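Local structure of putative monooxygenase (Fusobacterium nucleatum subsp. nucleatum, 3MCS) at residues 42-51 with 199-210. The protein is probably a monooxygenase of the antibiotic-biosynthesis type, with two dimeric alpha-beta barrel family units joined in one chain. Numbering follows the deposited sequence. Where two conformers were deposited one is given.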
loop_
_atom_site.group_PDB
_atom_site.type_symbol
_atom_site.label_atom_id
_atom_site.label_comp_id
_atom_site.label_asym_id
_atom_site.label_seq_id
_atom_site.Cartn_x
_atom_site.Cartn_y
_atom_site.Cartn_z
ATOM N N LEU A 42 8.134 -9.436 -2.985
ATOM C CA LEU A 42 8.936 -8.332 -2.433
ATOM C C LEU A 42 8.456 -7.843 -1.060
ATOM O O LEU A 42 9.238 -7.289 -0.282
ATOM C CB LEU A 42 8.963 -7.157 -3.413
ATOM C CG LEU A 42 9.773 -7.369 -4.703
ATOM C CD1 LEU A 42 9.513 -6.227 -5.688
ATOM C CD2 LEU A 42 11.266 -7.505 -4.417
ATOM N N GLY A 43 7.177 -8.048 -0.777
ATOM C CA GLY A 43 6.603 -7.646 0.473
ATOM C C GLY A 43 5.085 -7.757 0.507
ATOM O O GLY A 43 4.414 -7.664 -0.521
ATOM N N LEU A 44 4.558 -8.003 1.701
ATOM C CA LEU A 44 3.106 -8.055 1.946
ATOM C C LEU A 44 2.810 -7.210 3.176
ATOM O O LEU A 44 3.549 -7.259 4.146
ATOM C CB LEU A 44 2.562 -9.491 2.083
ATOM C CG LEU A 44 2.240 -10.107 0.720
ATOM C CD1 LEU A 44 3.486 -10.579 0.074
ATOM C CD2 LEU A 44 1.277 -11.259 0.858
ATOM N N PHE A 45 1.742 -6.426 3.111
ATOM C CA PHE A 45 1.409 -5.510 4.181
ATOM C C PHE A 45 -0.071 -5.566 4.500
ATOM O O PHE A 45 -0.870 -5.103 3.728
ATOM C CB PHE A 45 1.795 -4.114 3.722
ATOM C CG PHE A 45 3.198 -4.029 3.178
ATOM C CD1 PHE A 45 3.469 -4.377 1.873
ATOM C CD2 PHE A 45 4.243 -3.597 3.977
ATOM C CE1 PHE A 45 4.760 -4.311 1.360
ATOM C CE2 PHE A 45 5.537 -3.518 3.472
ATOM C CZ PHE A 45 5.792 -3.881 2.160
ATOM N N ALA A 46 -0.440 -6.167 5.618
ATOM C CA ALA A 46 -1.841 -6.237 6.029
ATOM C C ALA A 46 -2.128 -5.167 7.069
ATOM O O ALA A 46 -1.415 -5.066 8.060
ATOM C CB ALA A 46 -2.152 -7.605 6.597
ATOM N N ALA A 47 -3.163 -4.372 6.828
ATOM C CA ALA A 47 -3.594 -3.313 7.731
ATOM C C ALA A 47 -5.114 -3.319 7.822
ATOM O O ALA A 47 -5.773 -4.051 7.093
ATOM C CB ALA A 47 -3.114 -1.968 7.232
ATOM N N THR A 48 -5.674 -2.489 8.694
ATOM C CA THR A 48 -7.111 -2.434 8.892
ATOM C C THR A 48 -7.575 -0.997 9.086
ATOM O O THR A 48 -6.880 -0.206 9.713
ATOM C CB THR A 48 -7.545 -3.235 10.165
ATOM O OG1 THR A 48 -7.005 -4.553 10.151
ATOM C CG2 THR A 48 -9.021 -3.343 10.254
ATOM N N ASP A 49 -8.758 -0.688 8.555
ATOM C CA ASP A 49 -9.443 0.584 8.767
ATOM C C ASP A 49 -10.695 0.223 9.565
ATOM O O ASP A 49 -11.556 -0.480 9.072
ATOM C CB ASP A 49 -9.799 1.235 7.434
ATOM C CG ASP A 49 -10.402 2.620 7.579
ATOM O OD1 ASP A 49 -10.548 3.127 8.707
ATOM O OD2 ASP A 49 -10.735 3.218 6.536
ATOM N N GLU A 50 -10.783 0.660 10.814
ATOM C CA GLU A 50 -11.930 0.307 11.663
ATOM C C GLU A 50 -13.045 1.362 11.759
ATOM O O GLU A 50 -14.054 1.147 12.448
ATOM C CB GLU A 50 -11.448 -0.098 13.066
ATOM C CG GLU A 50 -10.519 -1.315 13.035
ATOM C CD GLU A 50 -10.543 -2.159 14.320
ATOM O OE1 GLU A 50 -10.408 -1.595 15.443
ATOM O OE2 GLU A 50 -10.676 -3.412 14.180
ATOM N N ARG A 51 -12.892 2.474 11.046
ATOM C CA ARG A 51 -13.912 3.506 11.024
ATOM C C ARG A 51 -15.178 2.991 10.336
ATOM O O ARG A 51 -15.091 2.323 9.322
ATOM C CB ARG A 51 -13.402 4.726 10.280
ATOM C CG ARG A 51 -12.251 5.440 10.960
ATOM C CD ARG A 51 -11.760 6.593 10.104
ATOM N NE ARG A 51 -11.178 6.124 8.839
ATOM C CZ ARG A 51 -10.841 6.918 7.825
ATOM N NH1 ARG A 51 -11.024 8.229 7.906
ATOM N NH2 ARG A 51 -10.340 6.399 6.707
ATOM N N ARG A 199 -7.726 9.831 2.395
ATOM C CA ARG A 199 -6.558 9.422 3.175
ATOM C C ARG A 199 -7.045 8.511 4.269
ATOM O O ARG A 199 -8.017 8.823 4.935
ATOM C CB ARG A 199 -5.872 10.618 3.816
ATOM C CG ARG A 199 -4.738 10.272 4.793
ATOM C CD ARG A 199 -4.253 11.525 5.516
ATOM N NE ARG A 199 -5.232 12.039 6.477
ATOM C CZ ARG A 199 -5.049 12.092 7.795
ATOM N NH1 ARG A 199 -3.901 11.724 8.340
ATOM N NH2 ARG A 199 -6.005 12.562 8.564
ATOM N N ALA A 200 -6.383 7.392 4.454
ATOM C CA ALA A 200 -6.787 6.467 5.471
ATOM C C ALA A 200 -5.609 6.084 6.334
ATOM O O ALA A 200 -4.705 5.384 5.893
ATOM C CB ALA A 200 -7.383 5.234 4.841
ATOM N N GLU A 201 -5.617 6.574 7.563
ATOM C CA GLU A 201 -4.634 6.179 8.523
ATOM C C GLU A 201 -5.038 4.747 8.857
ATOM O O GLU A 201 -6.200 4.475 9.100
ATOM C CB GLU A 201 -4.661 7.080 9.748
ATOM C CG GLU A 201 -4.394 8.545 9.454
ATOM C CD GLU A 201 -4.266 9.387 10.715
ATOM O OE1 GLU A 201 -4.200 8.817 11.822
ATOM O OE2 GLU A 201 -4.213 10.625 10.576
ATOM N N LEU A 202 -4.089 3.826 8.847
ATOM C CA LEU A 202 -4.400 2.413 9.029
ATOM C C LEU A 202 -3.712 1.743 10.222
ATOM O O LEU A 202 -2.572 2.034 10.551
ATOM C CB LEU A 202 -4.034 1.645 7.754
ATOM C CG LEU A 202 -4.793 1.949 6.455
ATOM C CD1 LEU A 202 -4.150 1.187 5.285
ATOM C CD2 LEU A 202 -6.257 1.600 6.553
ATOM N N GLN A 203 -4.445 0.821 10.820
ATOM C CA GLN A 203 -4.035 0.036 11.954
ATOM C C GLN A 203 -3.255 -1.173 11.418
ATOM O O GLN A 203 -3.806 -2.049 10.773
ATOM C CB GLN A 203 -5.326 -0.366 12.697
ATOM C CG GLN A 203 -5.240 -1.167 13.993
ATOM C CD GLN A 203 -6.645 -1.483 14.558
ATOM O OE1 GLN A 203 -7.076 -2.630 14.570
ATOM N NE2 GLN A 203 -7.366 -0.457 14.982
ATOM N N VAL A 204 -1.955 -1.209 11.653
ATOM C CA VAL A 204 -1.120 -2.313 11.173
ATOM C C VAL A 204 -1.512 -3.691 11.749
ATOM O O VAL A 204 -1.757 -3.822 12.922
ATOM C CB VAL A 204 0.369 -2.004 11.471
ATOM C CG1 VAL A 204 1.214 -3.209 11.288
ATOM C CG2 VAL A 204 0.854 -0.889 10.572
ATOM N N LEU A 205 -1.551 -4.718 10.906
ATOM C CA LEU A 205 -1.912 -6.081 11.329
ATOM C C LEU A 205 -0.697 -7.017 11.250
ATOM O O LEU A 205 -0.298 -7.588 12.242
ATOM C CB LEU A 205 -3.056 -6.612 10.475
ATOM C CG LEU A 205 -3.824 -7.765 11.117
ATOM C CD1 LEU A 205 -5.069 -8.015 10.294
ATOM C CD2 LEU A 205 -2.982 -9.038 11.282
ATOM N N LYS A 206 -0.129 -7.182 10.061
ATOM C CA LYS A 206 1.098 -7.947 9.901
ATOM C C LYS A 206 1.833 -7.453 8.665
ATOM O O LYS A 206 1.224 -7.313 7.612
ATOM C CB LYS A 206 0.829 -9.455 9.803
ATOM C CG LYS A 206 2.079 -10.339 10.012
ATOM C CD LYS A 206 2.577 -10.287 11.471
ATOM C CE LYS A 206 3.947 -10.998 11.695
ATOM N NZ LYS A 206 5.141 -10.328 11.032
ATOM N N ILE A 207 3.127 -7.161 8.817
ATOM C CA ILE A 207 3.992 -6.725 7.726
ATOM C C ILE A 207 5.264 -7.568 7.658
ATOM O O ILE A 207 5.944 -7.768 8.666
ATOM C CB ILE A 207 4.461 -5.265 7.901
ATOM C CG1 ILE A 207 3.293 -4.301 7.844
ATOM C CG2 ILE A 207 5.482 -4.903 6.823
ATOM C CD1 ILE A 207 3.703 -2.912 8.092
ATOM N N GLU A 208 5.582 -8.032 6.456
ATOM C CA GLU A 208 6.837 -8.749 6.157
ATOM C C GLU A 208 7.315 -8.301 4.771
ATOM O O GLU A 208 6.527 -8.221 3.822
ATOM C CB GLU A 208 6.667 -10.274 6.177
ATOM C CG GLU A 208 6.461 -10.874 7.554
ATOM C CD GLU A 208 7.683 -10.765 8.445
ATOM O OE1 GLU A 208 8.806 -10.590 7.913
ATOM O OE2 GLU A 208 7.508 -10.854 9.684
ATOM N N ASN A 209 8.591 -7.965 4.665
ATOM C CA ASN A 209 9.152 -7.576 3.376
ATOM C C ASN A 209 10.652 -7.864 3.310
ATOM O O ASN A 209 11.324 -8.027 4.351
ATOM C CB ASN A 209 8.854 -6.102 3.047
ATOM C CG ASN A 209 9.642 -5.115 3.918
ATOM O OD1 ASN A 209 10.006 -5.405 5.069
ATOM N ND2 ASN A 209 9.879 -3.923 3.372
ATOM N N LYS A 210 11.154 -7.940 2.074
ATOM C CA LYS A 210 12.567 -8.177 1.834
ATOM C C LYS A 210 13.379 -6.951 2.237
ATOM O O LYS A 210 14.478 -7.072 2.802
ATOM C CB LYS A 210 12.806 -8.507 0.362
ATOM C CG LYS A 210 14.223 -8.979 0.047
ATOM C CD LYS A 210 14.405 -9.301 -1.438
ATOM C CE LYS A 210 15.873 -9.648 -1.771
ATOM N NZ LYS A 210 16.066 -9.921 -3.220
#
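The F45 ring meets I207 and N209 obliquely: its CD2 lies 3.4 Å from I207 CG2, its CZ reaches N209 CB, and the N209 amide plane stands 69° from that of the ring. F165 adds an edge-to-face ring pair. At the other end, the R51 guanidinium holds the D49 carboxylate at its edge, in plane, NE and NH2 each taking one oxygen, while NH2 also passes A200 CB at 3.7 Å. The E50 carboxylate and Q203 amide are turned 70° apart and share a weak hydrogen bond from NE2 to OE1 (3.3 Å); Q203 CG swings opposite the main-chain nitrogen (chi1 -178°), and the extended chain beyond it brings the amide to E50.

Between these groups strands 42-49 and 199-209 pair antiparallel. L44 and E208 exchange two backbone hydrogen bonds, as do T48 and Q203. A classic bulge interrupts the ladder: L205 N (2.9 Å) and K206 N (3.2 Å) both donate to A46 O from the same face of its plane, and the register slips by one residue before A47 meets V204. L205 CB packs on A46 CB, and A47 CB touches L202 CB at 3.8 Å. A46 touches T27 and L205 touches Y23 and E28 of helix 20-37, where Y23 OH hydrogen-bonds T48 OG1; N209 hydrogen-bonds I107 N through OD1 and K105 O through ND2.

Pairing of 41-49 with 194-209 joins the chain's two halves, consistent with a dimeric alpha-beta barrel within one polypeptide. Salt bridges D49–R51 (strand end to loop) and K206–E208 each stay on one side; with E50–Q203 weak, main-chain hydrogen bonds and apolar packing probably carry the joint.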